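Oligopeptide-binding protein AppA (Bacillus subtilis, PDB 1XOC) captures oligopeptides outside the cell as the binding component of an ABC permease able to support sporulation and genetic competence. Local coordinates at residues 76-88 with 135-149. Residues are numbered along the deposited sequence; the frame is centred on the assembly and turned at random. Where two conformers were deposited one is given.
Sequences LDGGLAYDVKIKK and YEVLFKLKYKDGNFY. With ZN (zinc ion), chain Q.
Tyr82 N bonds to Phe139 O at 2.8 Å, and Phe139 N returns the bond to Tyr82 O; Val84 and Val137 pair the same way, joining strands 81-86 and 136-141 antiparallel. On the face bearing these four residues, apolar groups suit the buried setting. Val84 CG2 meets the edge of the Phe139 ring, 3.8 Å from CE1, while Phe148 CZ lies over one face of that ring, toward the rim. Tyr82 passes Phe148 obliquely, planes 44° apart, with Leu141 CD1 at the edge of the Tyr82 ring; Tyr82 OH reaches a water shared with Asp145 O and Tyr149 N. Strand 81-86 is the middle one of a five-stranded antiparallel sheet of the solute-binding fold, with 136-141 beside it and helix 100-108 packed against Val137 and Phe139. The other face is mixed: beside Ala81 and Leu138, Lys85 NZ forms a salt bridge with Glu136 OE2 (3.0 Å), on the syn side but 30° out of the carboxylate plane, and also faces Asp83 OD2. Just beyond the paired strands Lys88 CG sits 3.8 Å above the Tyr135 ring centre, a CH-pi contact, and the bend at chi4 (-74°) turns NZ back toward Tyr135 CD2. Tyr135 OH bonds to Glu97; a serine here would probably leave Lys88 CG without its flat support and Glu97 without the far-reaching phenol hydroxyl.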
# COMPACT_ATOMS: atom_id res chain seq x y z
N LEU A 76 -23.35 -16.31 6.26
CA LEU A 76 -24.15 -17.07 7.21
C LEU A 76 -24.03 -16.50 8.62
O LEU A 76 -23.16 -15.68 8.90
CB LEU A 76 -23.73 -18.54 7.20
CG LEU A 76 -23.76 -19.25 5.85
CD1 LEU A 76 -23.17 -20.65 5.96
CD2 LEU A 76 -25.18 -19.30 5.30
N ASP A 77 -24.92 -16.93 9.50
CA ASP A 77 -24.80 -16.64 10.92
C ASP A 77 -24.55 -15.15 11.16
O ASP A 77 -23.73 -14.77 12.00
CB ASP A 77 -23.67 -17.46 11.54
CG ASP A 77 -23.85 -18.95 11.33
OD1 ASP A 77 -25.01 -19.40 11.22
OD2 ASP A 77 -22.89 -19.76 11.26
N GLY A 78 -25.27 -14.32 10.42
CA GLY A 78 -25.17 -12.86 10.58
C GLY A 78 -23.81 -12.25 10.29
O GLY A 78 -23.55 -11.10 10.70
N GLY A 79 -22.95 -12.97 9.57
CA GLY A 79 -21.58 -12.53 9.33
C GLY A 79 -20.51 -13.26 10.08
O GLY A 79 -19.33 -12.92 9.92
N LEU A 80 -20.87 -14.29 10.84
CA LEU A 80 -19.91 -15.14 11.53
C LEU A 80 -19.41 -16.33 10.71
O LEU A 80 -18.55 -17.09 11.15
CB LEU A 80 -20.48 -15.60 12.86
CG LEU A 80 -20.64 -14.49 13.90
CD1 LEU A 80 -21.44 -14.94 15.11
CD2 LEU A 80 -19.25 -13.96 14.30
N ALA A 81 -19.93 -16.49 9.49
CA ALA A 81 -19.41 -17.52 8.61
C ALA A 81 -19.68 -17.16 7.14
O ALA A 81 -20.62 -16.43 6.85
CB ALA A 81 -20.01 -18.90 8.95
N TYR A 82 -18.86 -17.72 6.25
CA TYR A 82 -19.00 -17.54 4.80
C TYR A 82 -18.79 -18.85 4.10
O TYR A 82 -17.79 -19.47 4.27
CB TYR A 82 -17.99 -16.51 4.26
CG TYR A 82 -18.24 -15.15 4.80
CD1 TYR A 82 -17.78 -14.77 6.06
CD2 TYR A 82 -19.03 -14.24 4.10
CE1 TYR A 82 -18.06 -13.52 6.59
CE2 TYR A 82 -19.27 -13.00 4.60
CZ TYR A 82 -18.84 -12.64 5.86
OH TYR A 82 -19.16 -11.39 6.32
N ASP A 83 -19.79 -19.28 3.33
CA ASP A 83 -19.74 -20.53 2.53
C ASP A 83 -19.39 -20.15 1.11
O ASP A 83 -20.12 -19.40 0.47
CB ASP A 83 -21.13 -21.20 2.57
CG ASP A 83 -21.16 -22.59 1.94
OD1 ASP A 83 -20.07 -23.16 1.63
OD2 ASP A 83 -22.29 -23.13 1.80
N VAL A 84 -18.24 -20.64 0.64
CA VAL A 84 -17.67 -20.22 -0.63
C VAL A 84 -17.52 -21.38 -1.57
O VAL A 84 -16.91 -22.37 -1.25
CB VAL A 84 -16.29 -19.60 -0.40
CG1 VAL A 84 -15.56 -19.28 -1.75
CG2 VAL A 84 -16.40 -18.36 0.47
N LYS A 85 -18.16 -21.28 -2.73
CA LYS A 85 -18.01 -22.27 -3.79
C LYS A 85 -17.02 -21.72 -4.80
O LYS A 85 -17.10 -20.57 -5.18
CB LYS A 85 -19.36 -22.52 -4.45
CG LYS A 85 -20.34 -23.18 -3.49
CD LYS A 85 -21.74 -23.41 -4.09
CE LYS A 85 -22.77 -23.91 -3.00
NZ LYS A 85 -22.86 -23.03 -1.73
N ILE A 86 -16.10 -22.57 -5.23
CA ILE A 86 -14.97 -22.21 -6.08
C ILE A 86 -15.27 -22.66 -7.50
O ILE A 86 -15.79 -23.75 -7.70
CB ILE A 86 -13.70 -22.94 -5.55
CG1 ILE A 86 -13.40 -22.52 -4.08
CG2 ILE A 86 -12.50 -22.71 -6.43
CD1 ILE A 86 -12.38 -23.39 -3.38
N LYS A 87 -14.97 -21.83 -8.49
CA LYS A 87 -15.07 -22.24 -9.90
C LYS A 87 -14.26 -23.51 -10.18
O LYS A 87 -13.14 -23.67 -9.67
CB LYS A 87 -14.62 -21.09 -10.81
CG LYS A 87 -15.61 -19.92 -10.86
CD LYS A 87 -15.05 -18.79 -11.68
CE LYS A 87 -16.03 -17.73 -12.05
NZ LYS A 87 -16.16 -16.69 -11.07
N LYS A 88 -14.83 -24.39 -11.00
CA LYS A 88 -14.19 -25.65 -11.39
C LYS A 88 -13.39 -25.45 -12.67
O LYS A 88 -13.72 -24.59 -13.50
CB LYS A 88 -15.25 -26.72 -11.62
CG LYS A 88 -16.18 -26.95 -10.45
CD LYS A 88 -17.10 -28.13 -10.76
CE LYS A 88 -18.36 -28.16 -9.89
NZ LYS A 88 -18.02 -28.57 -8.53
N TYR A 135 -14.69 -28.37 -4.18
CA TYR A 135 -14.72 -26.98 -4.60
C TYR A 135 -15.48 -26.10 -3.62
O TYR A 135 -16.01 -25.07 -4.00
CB TYR A 135 -15.34 -26.89 -5.99
CG TYR A 135 -14.52 -27.66 -6.98
CD1 TYR A 135 -13.40 -27.11 -7.57
CD2 TYR A 135 -14.87 -28.97 -7.32
CE1 TYR A 135 -12.64 -27.82 -8.48
CE2 TYR A 135 -14.11 -29.69 -8.24
CZ TYR A 135 -13.00 -29.10 -8.81
OH TYR A 135 -12.27 -29.83 -9.72
N GLU A 136 -15.52 -26.48 -2.35
CA GLU A 136 -16.30 -25.72 -1.38
C GLU A 136 -15.60 -25.57 -0.05
O GLU A 136 -15.07 -26.54 0.49
CB GLU A 136 -17.64 -26.34 -1.15
CG GLU A 136 -18.64 -25.53 -0.33
CD GLU A 136 -20.07 -25.90 -0.64
OE1 GLU A 136 -20.29 -27.08 -1.03
OE2 GLU A 136 -20.98 -25.02 -0.49
N VAL A 137 -15.61 -24.34 0.47
CA VAL A 137 -14.94 -24.04 1.73
C VAL A 137 -15.84 -23.22 2.65
O VAL A 137 -16.56 -22.35 2.19
CB VAL A 137 -13.66 -23.22 1.47
CG1 VAL A 137 -13.03 -22.75 2.73
CG2 VAL A 137 -12.66 -24.06 0.71
N LEU A 138 -15.79 -23.50 3.94
CA LEU A 138 -16.54 -22.73 4.94
C LEU A 138 -15.54 -21.97 5.81
O LEU A 138 -14.68 -22.58 6.44
CB LEU A 138 -17.40 -23.62 5.83
CG LEU A 138 -18.21 -22.88 6.90
CD1 LEU A 138 -19.42 -22.12 6.29
CD2 LEU A 138 -18.70 -23.87 7.95
N PHE A 139 -15.66 -20.65 5.82
CA PHE A 139 -14.92 -19.79 6.72
C PHE A 139 -15.75 -19.49 7.94
O PHE A 139 -16.92 -19.08 7.81
CB PHE A 139 -14.58 -18.48 6.03
CG PHE A 139 -13.64 -18.62 4.86
CD1 PHE A 139 -14.11 -18.71 3.57
CD2 PHE A 139 -12.28 -18.61 5.04
CE1 PHE A 139 -13.20 -18.79 2.49
CE2 PHE A 139 -11.40 -18.67 3.96
CZ PHE A 139 -11.85 -18.76 2.71
N LYS A 140 -15.18 -19.70 9.13
CA LYS A 140 -15.85 -19.41 10.38
C LYS A 140 -15.08 -18.35 11.14
O LYS A 140 -13.86 -18.45 11.27
CB LYS A 140 -15.95 -20.67 11.23
CG LYS A 140 -16.76 -21.78 10.52
CD LYS A 140 -16.69 -23.13 11.21
CE LYS A 140 -17.72 -23.28 12.28
NZ LYS A 140 -17.66 -24.66 12.79
N LEU A 141 -15.81 -17.36 11.65
CA LEU A 141 -15.21 -16.22 12.32
C LEU A 141 -15.44 -16.26 13.83
O LEU A 141 -16.46 -16.75 14.31
CB LEU A 141 -15.70 -14.90 11.75
CG LEU A 141 -15.22 -14.44 10.36
CD1 LEU A 141 -15.71 -15.38 9.26
CD2 LEU A 141 -15.69 -12.99 10.09
N LYS A 142 -14.47 -15.70 14.56
CA LYS A 142 -14.54 -15.59 16.01
C LYS A 142 -15.45 -14.45 16.44
O LYS A 142 -15.98 -14.46 17.54
CB LYS A 142 -13.15 -15.30 16.60
CG LYS A 142 -12.02 -16.24 16.27
CD LYS A 142 -10.71 -15.67 16.85
CE LYS A 142 -9.46 -16.36 16.36
NZ LYS A 142 -8.34 -16.20 17.35
N TYR A 143 -15.54 -13.42 15.60
CA TYR A 143 -16.39 -12.25 15.83
C TYR A 143 -16.61 -11.57 14.47
O TYR A 143 -15.88 -11.84 13.53
CB TYR A 143 -15.71 -11.25 16.81
CG TYR A 143 -14.28 -10.92 16.44
CD1 TYR A 143 -13.99 -9.96 15.48
CD2 TYR A 143 -13.22 -11.62 17.02
CE1 TYR A 143 -12.69 -9.67 15.13
CE2 TYR A 143 -11.90 -11.34 16.67
CZ TYR A 143 -11.65 -10.37 15.74
OH TYR A 143 -10.36 -10.09 15.36
N LYS A 144 -17.61 -10.70 14.38
CA LYS A 144 -17.94 -10.03 13.13
C LYS A 144 -16.89 -8.97 12.82
O LYS A 144 -16.49 -8.20 13.69
CB LYS A 144 -19.32 -9.40 13.19
CG LYS A 144 -20.43 -10.44 13.29
CD LYS A 144 -21.81 -9.81 13.25
CE LYS A 144 -22.86 -10.82 13.60
NZ LYS A 144 -24.23 -10.26 13.34
N ASP A 145 -16.46 -8.95 11.57
CA ASP A 145 -15.49 -7.97 11.11
C ASP A 145 -15.56 -7.89 9.60
O ASP A 145 -15.21 -8.83 8.87
CB ASP A 145 -14.09 -8.37 11.59
CG ASP A 145 -13.00 -7.33 11.27
OD1 ASP A 145 -11.94 -7.45 11.90
OD2 ASP A 145 -13.22 -6.42 10.45
N GLY A 146 -16.03 -6.74 9.12
CA GLY A 146 -16.16 -6.50 7.68
C GLY A 146 -14.86 -6.55 6.90
O GLY A 146 -14.87 -6.66 5.66
N ASN A 147 -13.72 -6.51 7.58
CA ASN A 147 -12.46 -6.70 6.88
C ASN A 147 -12.32 -8.06 6.22
O ASN A 147 -11.54 -8.22 5.27
CB ASN A 147 -11.26 -6.47 7.78
CG ASN A 147 -10.95 -5.04 7.93
OD1 ASN A 147 -10.28 -4.46 7.07
ND2 ASN A 147 -11.47 -4.44 8.99
N PHE A 148 -13.04 -9.06 6.72
CA PHE A 148 -12.90 -10.37 6.13
C PHE A 148 -13.48 -10.38 4.71
O PHE A 148 -12.75 -10.67 3.74
CB PHE A 148 -13.48 -11.52 6.97
CG PHE A 148 -13.30 -12.83 6.30
CD1 PHE A 148 -12.07 -13.42 6.21
CD2 PHE A 148 -14.33 -13.41 5.63
CE1 PHE A 148 -11.92 -14.60 5.53
CE2 PHE A 148 -14.15 -14.57 4.94
CZ PHE A 148 -12.94 -15.16 4.89
N TYR A 149 -14.78 -10.13 4.58
CA TYR A 149 -15.37 -10.16 3.25
C TYR A 149 -14.72 -9.12 2.33
O TYR A 149 -14.53 -9.36 1.13
CB TYR A 149 -16.89 -9.92 3.37
CG TYR A 149 -17.59 -9.93 2.03
CD1 TYR A 149 -17.80 -8.75 1.33
CD2 TYR A 149 -17.96 -11.13 1.42
CE1 TYR A 149 -18.40 -8.76 0.08
CE2 TYR A 149 -18.55 -11.14 0.14
CZ TYR A 149 -18.76 -9.94 -0.49
OH TYR A 149 -19.36 -9.92 -1.73
ZN ZN Q . -16.74 -26.48 13.86
O HOH W 1 -18.10 -10.42 9.63
O HOH W 2 -16.78 -9.98 6.79